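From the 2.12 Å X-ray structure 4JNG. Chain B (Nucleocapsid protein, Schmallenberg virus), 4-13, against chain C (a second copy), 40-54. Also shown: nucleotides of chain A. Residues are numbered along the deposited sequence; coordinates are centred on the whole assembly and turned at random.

Chain B (4-13) QFIFEDVPQR
Chain C (40-54) ARVFFLNQKKAKMVL

An extended segment of one nucleocapsid copy, chain B 4-13, lies along a helix of a second copy, chain C 40-54. The two run in opposite directions. By nearest CA atoms, Q4(B) pairs with V53(C) at 7.0 Å, F5(B) with A50(C) at 7.4 Å, F7(B) with N46(C) at 7.0 Å and D9(B) with V42(C) at 5.8 Å. The contact buries 584 Å², both sides summed.

Chain B has a short strand at 6-7, with phi/psi near -112/126 and -123/129. E8(B) and D9(B) stay extended. The peptide bond before V10(B) is cis, and V10(B) itself has positive phi (82/49). The chain C helix begins before and continues after the stretch. It is kinked: the N atoms of K48(C) and K49(C) have no bond to the preceding turn. Regular bonding resumes with A50(C) N to N46(C) O at 2.9 Å.

F7(B) is the centre of the apolar contact. It is buried, points toward the helix and gives 123 Å² to the contact. Its rotamer is m, with chi2 near -90°. F7(B) CZ packs against A50(C) CB, a compact apolar methyl, at 3.6 Å. F7(B) CD1 is 3.6 Å from N46(C) CB. At the ring edge, F7(B) CE1 meets K49(C) CD at 3.6 Å, so the lysine contributes its aliphatic chain here; its NZ is hydrogen-bonded elsewhere in the structure. V53(C) CG2 is also at the ring edge, 4.3 Å from F7(B) CZ. F5(B), also m, points sideways, but its ring end returns to the helix and F5(B) CE1 reaches V53(C) CG1 at 3.7 Å.

V42(C), rotamer t, packs with both methyls. V42(C) CG1 lies 4.1 Å from F7(B) CB, and V42(C) CG2 lies 3.6 Å from D9(B) CB. Further along, V10(B), rotamer m, points toward the helix and sets V10(B) CG2 3.6 Å from L45(C) CD2.

The polar link is made by R41(C), which is buried. Its chi1 to chi3 are all t, so the chain is fully extended; chi4 is 72°. R41(C) NE donates to D9(B) OD1 at 2.9 Å, a hydrogen bond that is part of a salt bridge. R41(C) NH2 donates to V10(B) O at 3.4 Å, a weak bond with a good angle of 158°. Both acceptors lie at the guanidinium edge, near its plane. NH1 is satisfied elsewhere in the structure. D9(B) OD1 and V10(B) O are only 2.7 Å apart, but both are acceptors and do not bond each other. The arginine supplies a donor to each.

Several other polar groups bond within their own stretch. D9(B) N donates to E8(B) OE2 at 2.7 Å, and F5(B) N to Q4(B) OE1 at 3.3 Å. N46(C), rotamer m, turns N46(C) ND2 back to V42(C) O at 3.2 Å; that carbonyl also accepts N46(C) N at 3.1 Å. Q12(B) NE2 donates to R13(B) O at 3.1 Å. By contrast, E8(B) O is 4.0 Å from N46(C) ND2, with no hydrogen bond.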

ATOM      1  N   GLN B   4      18.003  -5.804   7.114  1.00  9.41           N
ATOM      2  CA  GLN B   4      19.386  -6.103   7.608  1.00  7.82           C
ATOM      3  C   GLN B   4      20.116  -4.830   8.041  1.00  6.45           C
ATOM      4  O   GLN B   4      19.883  -3.733   7.523  1.00  6.17           O
ATOM      5  CB  GLN B   4      20.174  -6.898   6.560  1.00  7.86           C
ATOM      6  CG  GLN B   4      21.696  -6.813   6.570  1.00  8.23           C
ATOM      7  CD  GLN B   4      22.352  -7.943   7.337  1.00 10.95           C
ATOM      8  OE1 GLN B   4      22.316  -7.984   8.567  1.00 13.32           O
ATOM      9  NE2 GLN B   4      22.975  -8.864   6.608  1.00 13.82           N
ATOM     10  N   PHE B   5      21.025  -5.023   8.984  1.00  5.80           N
ATOM     11  CA  PHE B   5      21.518  -3.958   9.857  1.00  5.45           C
ATOM     12  C   PHE B   5      22.914  -3.483   9.486  1.00  5.23           C
ATOM     13  O   PHE B   5      23.502  -2.679  10.192  1.00  5.05           O
ATOM     14  CB  PHE B   5      21.521  -4.487  11.282  1.00  5.56           C
ATOM     15  CG  PHE B   5      20.213  -5.101  11.695  1.00  6.32           C
ATOM     16  CD1 PHE B   5      19.043  -4.353  11.666  1.00  6.85           C
ATOM     17  CD2 PHE B   5      20.147  -6.426  12.114  1.00  7.55           C
ATOM     18  CE1 PHE B   5      17.834  -4.909  12.044  1.00  7.19           C
ATOM     19  CE2 PHE B   5      18.940  -6.990  12.493  1.00  8.72           C
ATOM     20  CZ  PHE B   5      17.781  -6.232  12.458  1.00  9.61           C
ATOM     21  N   ILE B   6      23.442  -3.988   8.374  1.00  5.12           N
ATOM     22  CA  ILE B   6      24.798  -3.675   7.960  1.00  5.14           C
ATOM     23  C   ILE B   6      24.744  -2.831   6.700  1.00  4.99           C
ATOM     24  O   ILE B   6      24.099  -3.191   5.726  1.00  4.75           O
ATOM     25  CB  ILE B   6      25.636  -4.949   7.745  1.00  5.54           C
ATOM     26  CG1 ILE B   6      25.852  -5.660   9.085  1.00  5.99           C
ATOM     27  CG2 ILE B   6      26.982  -4.597   7.125  1.00  5.80           C
ATOM     28  CD1 ILE B   6      26.201  -7.129   8.973  1.00  7.37           C
ATOM     29  N   PHE B   7      25.410  -1.684   6.735  1.00  5.04           N
ATOM     30  CA  PHE B   7      25.355  -0.760   5.617  1.00  5.21           C
ATOM     31  C   PHE B   7      26.760  -0.470   5.116  1.00  5.98           C
ATOM     32  O   PHE B   7      27.653  -0.142   5.901  1.00  5.85           O
ATOM     33  CB  PHE B   7      24.636   0.515   6.052  1.00  5.09           C
ATOM     34  CG  PHE B   7      23.222   0.280   6.500  1.00  4.90           C
ATOM     35  CD1 PHE B   7      22.174   0.344   5.594  1.00  4.85           C
ATOM     36  CD2 PHE B   7      22.937  -0.020   7.820  1.00  4.81           C
ATOM     37  CE1 PHE B   7      20.873   0.126   6.002  1.00  4.80           C
ATOM     38  CE2 PHE B   7      21.636  -0.242   8.231  1.00  4.71           C
ATOM     39  CZ  PHE B   7      20.601  -0.161   7.325  1.00  4.69           C
ATOM     40  N   GLU B   8      26.970  -0.619   3.810  1.00  7.55           N
ATOM     41  CA  GLU B   8      28.303  -0.399   3.261  1.00 10.19           C
ATOM     42  C   GLU B   8      28.355   0.515   2.051  1.00 11.58           C
ATOM     43  O   GLU B   8      27.349   0.779   1.400  1.00 12.45           O
ATOM     44  CB  GLU B   8      28.997  -1.736   2.951  1.00 13.81           C
ATOM     45  CG  GLU B   8      29.997  -2.181   4.019  1.00 17.72           C
ATOM     46  CD  GLU B   8      31.108  -1.165   4.284  1.00 24.42           C
ATOM     47  OE1 GLU B   8      31.790  -1.282   5.327  1.00 28.21           O
ATOM     48  OE2 GLU B   8      31.305  -0.239   3.461  1.00 26.18           O
ATOM     49  N   ASP B   9      29.565   1.017   1.810  1.00 14.42           N
ATOM     50  CA  ASP B   9      29.927   1.754   0.609  1.00 20.23           C
ATOM     51  C   ASP B   9      30.205   0.679  -0.447  1.00 21.53           C
ATOM     52  O   ASP B   9      30.657  -0.403  -0.060  1.00 18.55           O
ATOM     53  CB  ASP B   9      31.188   2.572   0.911  1.00 24.93           C
ATOM     54  CG  ASP B   9      31.286   3.840   0.095  1.00 24.85           C
ATOM     55  OD1 ASP B   9      30.285   4.574  -0.003  1.00 24.01           O
ATOM     56  OD2 ASP B   9      32.385   4.120  -0.429  1.00 24.40           O
ATOM     57  N   VAL B  10      29.954   0.855  -1.749  1.00 25.90           N
ATOM     58  CA  VAL B  10      29.269   1.955  -2.490  1.00 29.76           C
ATOM     59  C   VAL B  10      30.083   3.217  -2.836  1.00 30.75           C
ATOM     60  O   VAL B  10      29.623   4.346  -2.635  1.00 29.88           O
ATOM     61  CB  VAL B  10      27.775   2.247  -2.091  1.00 30.87           C
ATOM     62  CG1 VAL B  10      27.001   0.940  -1.943  1.00 33.36           C
ATOM     63  CG2 VAL B  10      27.582   3.147  -0.873  1.00 29.17           C
ATOM     64  N   PRO B  11      31.288   3.012  -3.406  1.00 33.52           N
ATOM     65  CA  PRO B  11      31.950   4.135  -4.038  1.00 34.18           C
ATOM     66  C   PRO B  11      31.232   4.384  -5.343  1.00 35.84           C
ATOM     67  O   PRO B  11      30.830   3.423  -6.003  1.00 41.24           O
ATOM     68  CB  PRO B  11      33.354   3.602  -4.312  1.00 35.16           C
ATOM     69  CG  PRO B  11      33.152   2.147  -4.556  1.00 37.06           C
ATOM     70  CD  PRO B  11      31.969   1.737  -3.714  1.00 35.44           C
ATOM     71  N   GLN B  12      31.037   5.641  -5.713  1.00 36.62           N
ATOM     72  CA  GLN B  12      30.482   5.911  -7.028  1.00 37.34           C
ATOM     73  C   GLN B  12      30.802   7.303  -7.538  1.00 36.88           C
ATOM     74  O   GLN B  12      30.891   8.266  -6.774  1.00 36.77           O
ATOM     75  CB  GLN B  12      28.968   5.654  -7.053  1.00 38.85           C
ATOM     76  CG  GLN B  12      28.351   5.589  -8.450  1.00 37.86           C
ATOM     77  CD  GLN B  12      29.185   4.817  -9.469  1.00 43.43           C
ATOM     78  OE1 GLN B  12      29.603   3.679  -9.223  1.00 43.35           O
ATOM     79  NE2 GLN B  12      29.429   5.434 -10.623  1.00 44.68           N
ATOM     80  N   ARG B  13      30.978   7.361  -8.854  1.00 34.20           N
ATOM     81  CA  ARG B  13      31.389   8.539  -9.582  1.00 35.19           C
ATOM     82  C   ARG B  13      30.274   8.997 -10.520  1.00 32.70           C
ATOM     83  O   ARG B  13      29.130   8.554 -10.420  1.00 30.52           O
ATOM     84  CB  ARG B  13      32.651   8.204 -10.397  1.00 35.70           C
ATOM     85  CG  ARG B  13      33.900   7.967  -9.561  1.00 40.69           C
ATOM     86  CD  ARG B  13      34.654   9.257  -9.269  1.00 44.48           C
ATOM     87  NE  ARG B  13      33.927  10.156  -8.364  1.00 47.37           N
ATOM     88  CZ  ARG B  13      33.409  11.345  -8.689  1.00 50.20           C
ATOM     89  NH1 ARG B  13      33.512  11.839  -9.922  1.00 53.38           N
ATOM     90  NH2 ARG B  13      32.778  12.055  -7.758  1.00 50.24           N
TER
ATOM     91  N   ALA C  40      30.859   8.306   7.796  1.00 10.09           N
ATOM     92  CA  ALA C  40      29.842   9.330   7.652  1.00  8.04           C
ATOM     93  C   ALA C  40      29.232   9.271   6.264  1.00  5.55           C
ATOM     94  O   ALA C  40      28.023   9.362   6.125  1.00  5.17           O
ATOM     95  CB  ALA C  40      30.425  10.716   7.913  1.00 10.31           C
ATOM     96  N   ARG C  41      30.070   9.135   5.242  1.00  5.10           N
ATOM     97  CA  ARG C  41      29.569   8.990   3.870  1.00  5.49           C
ATOM     98  C   ARG C  41      28.482   7.925   3.809  1.00  5.29           C
ATOM     99  O   ARG C  41      27.428   8.129   3.199  1.00  5.53           O
ATOM    100  CB  ARG C  41      30.693   8.613   2.900  1.00  5.94           C
ATOM    101  CG  ARG C  41      30.198   8.182   1.527  1.00  7.06           C
ATOM    102  CD  ARG C  41      31.337   7.751   0.613  1.00  9.04           C
ATOM    103  NE  ARG C  41      30.847   7.357  -0.711  1.00 11.13           N
ATOM    104  CZ  ARG C  41      30.389   8.208  -1.631  1.00 14.23           C
ATOM    105  NH1 ARG C  41      30.348   9.521  -1.390  1.00 15.19           N
ATOM    106  NH2 ARG C  41      29.960   7.752  -2.803  1.00 15.57           N
ATOM    107  N   VAL C  42      28.743   6.797   4.458  1.00  4.99           N
ATOM    108  CA  VAL C  42      27.839   5.654   4.397  1.00  4.93           C
ATOM    109  C   VAL C  42      26.559   5.940   5.177  1.00  4.88           C
ATOM    110  O   VAL C  42      25.463   5.689   4.672  1.00  4.54           O
ATOM    111  CB  VAL C  42      28.543   4.360   4.863  1.00  4.91           C
ATOM    112  CG1 VAL C  42      27.578   3.187   4.937  1.00  4.94           C
ATOM    113  CG2 VAL C  42      29.666   4.025   3.889  1.00  4.91           C
ATOM    114  N   PHE C  43      26.686   6.505   6.378  1.00  4.84           N
ATOM    115  CA  PHE C  43      25.502   6.828   7.163  1.00  4.90           C
ATOM    116  C   PHE C  43      24.507   7.666   6.361  1.00  4.82           C
ATOM    117  O   PHE C  43      23.316   7.384   6.355  1.00  4.71           O
ATOM    118  CB  PHE C  43      25.847   7.563   8.468  1.00  4.93           C
ATOM    119  CG  PHE C  43      24.633   8.004   9.227  1.00  4.85           C
ATOM    120  CD1 PHE C  43      24.033   9.226   8.949  1.00  4.85           C
ATOM    121  CD2 PHE C  43      24.051   7.175  10.168  1.00  4.87           C
ATOM    122  CE1 PHE C  43      22.891   9.622   9.621  1.00  4.85           C
ATOM    123  CE2 PHE C  43      22.910   7.571  10.848  1.00  4.88           C
ATOM    124  CZ  PHE C  43      22.329   8.793  10.574  1.00  4.88           C
ATOM    125  N   PHE C  44      24.994   8.698   5.681  1.00  4.88           N
ATOM    126  CA  PHE C  44      24.092   9.688   5.076  1.00  4.95           C
ATOM    127  C   PHE C  44      23.478   9.181   3.768  1.00  5.10           C
ATOM    128  O   PHE C  44      22.388   9.595   3.373  1.00  4.47           O
ATOM    129  CB  PHE C  44      24.801  11.040   4.907  1.00  4.95           C
ATOM    130  CG  PHE C  44      24.953  11.807   6.199  1.00  5.08           C
ATOM    131  CD1 PHE C  44      23.836  12.295   6.864  1.00  5.08           C
ATOM    132  CD2 PHE C  44      26.208  12.050   6.747  1.00  5.06           C
ATOM    133  CE1 PHE C  44      23.965  13.000   8.055  1.00  4.99           C
ATOM    134  CE2 PHE C  44      26.340  12.753   7.935  1.00  4.99           C
ATOM    135  CZ  PHE C  44      25.216  13.226   8.591  1.00  4.96           C
ATOM    136  N   LEU C  45      24.161   8.245   3.121  1.00  5.56           N
ATOM    137  CA  LEU C  45      23.605   7.554   1.956  1.00  6.15           C
ATOM    138  C   LEU C  45      22.489   6.591   2.336  1.00  6.21           C
ATOM    139  O   LEU C  45      21.549   6.387   1.562  1.00  7.52           O
ATOM    140  CB  LEU C  45      24.710   6.799   1.211  1.00  7.84           C
ATOM    141  CG  LEU C  45      25.180   7.421  -0.109  1.00 10.65           C
ATOM    142  CD1 LEU C  45      25.687   8.835   0.069  1.00 10.84           C
ATOM    143  CD2 LEU C  45      26.248   6.541  -0.742  1.00 13.80           C
ATOM    144  N   ASN C  46      22.598   5.983   3.515  1.00  6.04           N
ATOM    145  CA  ASN C  46      21.686   4.921   3.927  1.00  5.75           C
ATOM    146  C   ASN C  46      20.736   5.296   5.049  1.00  6.33           C
ATOM    147  O   ASN C  46      20.011   4.446   5.558  1.00  6.26           O
ATOM    148  CB  ASN C  46      22.496   3.688   4.326  1.00  5.54           C
ATOM    149  CG  ASN C  46      23.166   3.047   3.140  1.00  5.55           C
ATOM    150  OD1 ASN C  46      22.492   2.552   2.245  1.00  5.67           O
ATOM    151  ND2 ASN C  46      24.490   3.079   3.110  1.00  5.72           N
ATOM    152  N   GLN C  47      20.722   6.574   5.420  1.00  6.56           N
ATOM    153  CA  GLN C  47      19.908   7.037   6.533  1.00  6.23           C
ATOM    154  C   GLN C  47      18.440   6.696   6.344  1.00  5.48           C
ATOM    155  O   GLN C  47      17.783   6.239   7.277  1.00  4.95           O
ATOM    156  CB  GLN C  47      20.088   8.535   6.712  1.00  6.99           C
ATOM    157  CG  GLN C  47      19.221   9.134   7.803  1.00  8.48           C
ATOM    158  CD  GLN C  47      19.625  10.553   8.159  1.00 11.81           C
ATOM    159  OE1 GLN C  47      19.480  10.965   9.301  1.00 18.41           O
ATOM    160  NE2 GLN C  47      20.132  11.302   7.184  1.00 14.15           N
ATOM    161  N   LYS C  48      17.937   6.888   5.127  1.00  5.44           N
ATOM    162  CA  LYS C  48      16.551   6.550   4.807  1.00  5.51           C
ATOM    163  C   LYS C  48      16.283   5.060   4.946  1.00  5.47           C
ATOM    164  O   LYS C  48      15.302   4.644   5.568  1.00  5.08           O
ATOM    165  CB  LYS C  48      16.191   7.015   3.397  1.00  5.66           C
ATOM    166  CG  LYS C  48      14.774   6.651   2.977  1.00  6.24           C
ATOM    167  CD  LYS C  48      14.253   7.577   1.885  1.00  8.14           C
ATOM    168  CE  LYS C  48      13.123   6.916   1.110  1.00 10.72           C
ATOM    169  NZ  LYS C  48      12.660   7.739  -0.039  1.00 12.97           N
ATOM    170  N   LYS C  49      17.161   4.264   4.344  1.00  5.68           N
ATOM    171  CA  LYS C  49      17.078   2.817   4.396  1.00  5.25           C
ATOM    172  C   LYS C  49      17.009   2.335   5.846  1.00  5.00           C
ATOM    173  O   LYS C  49      16.123   1.565   6.204  1.00  4.82           O
ATOM    174  CB  LYS C  49      18.310   2.222   3.711  1.00  5.64           C
ATOM    175  CG  LYS C  49      18.172   0.770   3.283  1.00  6.02           C
ATOM    176  CD  LYS C  49      19.476   0.282   2.666  1.00  6.97           C
ATOM    177  CE  LYS C  49      19.236  -0.420   1.342  1.00  9.34           C
ATOM    178  NZ  LYS C  49      20.458  -1.132   0.885  1.00 12.95           N
ATOM    179  N   ALA C  50      17.923   2.819   6.681  1.00  4.95           N
ATOM    180  CA  ALA C  50      18.025   2.342   8.067  1.00  4.91           C
ATOM    181  C   ALA C  50      16.791   2.687   8.896  1.00  4.85           C
ATOM    182  O   ALA C  50      16.397   1.932   9.770  1.00  4.73           O
ATOM    183  CB  ALA C  50      19.290   2.865   8.719  1.00  4.90           C
ATOM    184  N   LYS C  51      16.177   3.823   8.588  1.00  4.95           N
ATOM    185  CA  LYS C  51      14.930   4.259   9.211  1.00  4.98           C
ATOM    186  C   LYS C  51      13.790   3.267   8.910  1.00  4.89           C
ATOM    187  O   LYS C  51      13.009   2.901   9.797  1.00  4.45           O
ATOM    188  CB  LYS C  51      14.620   5.657   8.671  1.00  5.12           C
ATOM    189  CG  LYS C  51      13.518   6.433   9.340  1.00  5.52           C
ATOM    190  CD  LYS C  51      13.951   7.895   9.447  1.00  6.46           C
ATOM    191  CE  LYS C  51      12.788   8.846   9.634  1.00  8.49           C
ATOM    192  NZ  LYS C  51      12.500   9.628   8.397  1.00 13.88           N
ATOM    193  N   MET C  52      13.726   2.821   7.658  1.00  4.94           N
ATOM    194  CA  MET C  52      12.723   1.863   7.215  1.00  5.14           C
ATOM    195  C   MET C  52      12.965   0.487   7.851  1.00  4.96           C
ATOM    196  O   MET C  52      12.016  -0.220   8.205  1.00  4.73           O
ATOM    197  CB  MET C  52      12.738   1.751   5.678  1.00  5.89           C
ATOM    198  CG  MET C  52      12.372   3.048   4.957  1.00  7.03           C
ATOM    199  SD  MET C  52      12.699   3.049   3.176  1.00 12.81           S
ATOM    200  CE  MET C  52      11.623   1.727   2.625  1.00 15.31           C
ATOM    201  N   VAL C  53      14.237   0.121   7.999  1.00  4.82           N
ATOM    202  CA  VAL C  53      14.617  -1.095   8.711  1.00  4.90           C
ATOM    203  C   VAL C  53      14.136  -1.056  10.168  1.00  4.95           C
ATOM    204  O   VAL C  53      13.516  -2.019  10.652  1.00  4.63           O
ATOM    205  CB  VAL C  53      16.149  -1.301   8.681  1.00  4.93           C
ATOM    206  CG1 VAL C  53      16.586  -2.330   9.714  1.00  4.92           C
ATOM    207  CG2 VAL C  53      16.609  -1.703   7.283  1.00  4.91           C
ATOM    208  N   LEU C  54      14.427   0.052  10.859  1.00  4.85           N
ATOM    209  CA  LEU C  54      14.038   0.212  12.262  1.00  4.89           C
ATOM    210  C   LEU C  54      12.525   0.202  12.429  1.00  4.76           C
ATOM    211  O   LEU C  54      11.994  -0.343  13.398  1.00  4.39           O
ATOM    212  CB  LEU C  54      14.606   1.522  12.854  1.00  4.89           C
ATOM    213  CG  LEU C  54      16.127   1.650  12.994  1.00  4.93           C
ATOM    214  CD1 LEU C  54      16.538   2.835  13.858  1.00  4.92           C
ATOM    215  CD2 LEU C  54      16.730   0.395  13.577  1.00  5.01           C
TER
ATOM    216  P     U A  20      20.348  12.340  -8.786  1.00 25.17           P
ATOM    217  OP1   U A  20      19.665  13.384  -9.586  1.00 20.28           O
ATOM    218  OP2   U A  20      19.689  11.026  -8.572  1.00 24.90           O
ATOM    219  O5'   U A  20      21.779  12.040  -9.421  1.00 25.53           O
ATOM    220  C5'   U A  20      22.708  13.102  -9.712  1.00 23.54           C
ATOM    221  C4'   U A  20      24.121  12.568  -9.801  1.00 19.97           C
ATOM    222  O4'   U A  20      24.503  11.950  -8.549  1.00 18.39           O
ATOM    223  C3'   U A  20      24.371  11.462 -10.812  1.00 18.26           C
ATOM    224  O3'   U A  20      24.448  11.954 -12.147  1.00 18.95           O
ATOM    225  C2'   U A  20      25.687  10.873 -10.308  1.00 16.47           C
ATOM    226  O2'   U A  20      26.841  11.573 -10.722  1.00 14.38           O
ATOM    227  C1'   U A  20      25.521  10.992  -8.790  1.00 16.86           C
ATOM    228  N1    U A  20      25.148   9.732  -8.127  1.00 17.35           N
ATOM    229  C2    U A  20      26.166   8.856  -7.802  1.00 17.01           C
ATOM    230  O2    U A  20      27.340   9.089  -8.036  1.00 19.32           O
ATOM    231  N3    U A  20      25.759   7.705  -7.176  1.00 16.37           N
ATOM    232  C4    U A  20      24.468   7.342  -6.851  1.00 10.86           C
ATOM    233  O4    U A  20      24.263   6.263  -6.292  1.00 15.19           O
ATOM    234  C5    U A  20      23.470   8.297  -7.229  1.00 15.32           C
ATOM    235  C6    U A  20      23.835   9.431  -7.838  1.00 16.16           C
ATOM    236  P     U A  21      23.564  11.281 -13.306  1.00 19.33           P
ATOM    237  OP1   U A  21      23.292  12.314 -14.337  1.00 20.16           O
ATOM    238  OP2   U A  21      22.436  10.552 -12.673  1.00 20.15           O
ATOM    239  O5'   U A  21      24.549  10.199 -13.930  1.00 17.40           O
ATOM    240  C5'   U A  21      25.733  10.596 -14.638  1.00 16.28           C
ATOM    241  C4'   U A  21      26.460   9.372 -15.132  1.00 17.14           C
ATOM    242  O4'   U A  21      26.869   8.563 -13.991  1.00 18.00           O
ATOM    243  C3'   U A  21      25.650   8.438 -16.027  1.00 16.69           C
ATOM    244  O3'   U A  21      26.516   7.779 -16.938  1.00 15.26           O
ATOM    245  C2'   U A  21      25.151   7.394 -15.043  1.00 16.97           C
ATOM    246  O2'   U A  21      24.807   6.155 -15.621  1.00 16.57           O
ATOM    247  C1'   U A  21      26.377   7.247 -14.151  1.00 16.55           C
ATOM    248  N1    U A  21      26.077   6.682 -12.829  1.00 14.36           N
ATOM    249  C2    U A  21      26.610   5.442 -12.521  1.00 13.89           C
ATOM    250  O2    U A  21      27.333   4.823 -13.284  1.00 13.50           O
ATOM    251  N3    U A  21      26.278   4.964 -11.279  1.00 15.21           N
ATOM    252  C4    U A  21      25.477   5.574 -10.339  1.00 17.23           C
ATOM    253  O4    U A  21      25.265   5.008  -9.265  1.00 19.69           O
ATOM    254  C5    U A  21      24.952   6.845 -10.737  1.00 15.51           C
ATOM    255  C6    U A  21      25.256   7.340 -11.942  1.00 13.74           C
ATOM    256  P     U A  18      12.494  12.504  -1.581  1.00 13.14           P
ATOM    257  OP1   U A  18      12.527  12.591  -3.062  1.00 13.96           O
ATOM    258  OP2   U A  18      11.693  11.445  -0.925  1.00 13.34           O
ATOM    259  O5'   U A  18      13.987  12.426  -1.031  1.00 12.34           O
ATOM    260  C5'   U A  18      15.043  13.179  -1.658  1.00 12.64           C
ATOM    261  C4'   U A  18      16.368  12.496  -1.436  1.00 12.00           C
ATOM    262  O4'   U A  18      16.680  12.526  -0.019  1.00 10.82           O
ATOM    263  C3'   U A  18      16.439  11.029  -1.860  1.00 13.34           C
ATOM    264  O3'   U A  18      17.689  10.766  -2.483  1.00 15.63           O
ATOM    265  C2'   U A  18      16.336  10.277  -0.537  1.00 12.67           C
ATOM    266  O2'   U A  18      16.976   9.020  -0.515  1.00 13.79           O
ATOM    267  C1'   U A  18      17.060  11.237   0.404  1.00 10.97           C
ATOM    268  N1    U A  18      16.711  11.094   1.825  1.00 10.24           N
ATOM    269  C2    U A  18      17.746  11.087   2.743  1.00 11.16           C
ATOM    270  O2    U A  18      18.917  11.189   2.423  1.00 11.89           O
ATOM    271  N3    U A  18      17.354  10.954   4.052  1.00 11.06           N
ATOM    272  C4    U A  18      16.067  10.831   4.529  1.00  8.93           C
ATOM    273  O4    U A  18      15.878  10.718   5.741  1.00 14.17           O
ATOM    274  C5    U A  18      15.054  10.844   3.518  1.00 10.17           C
ATOM    275  C6    U A  18      15.401  10.981   2.234  1.00  9.63           C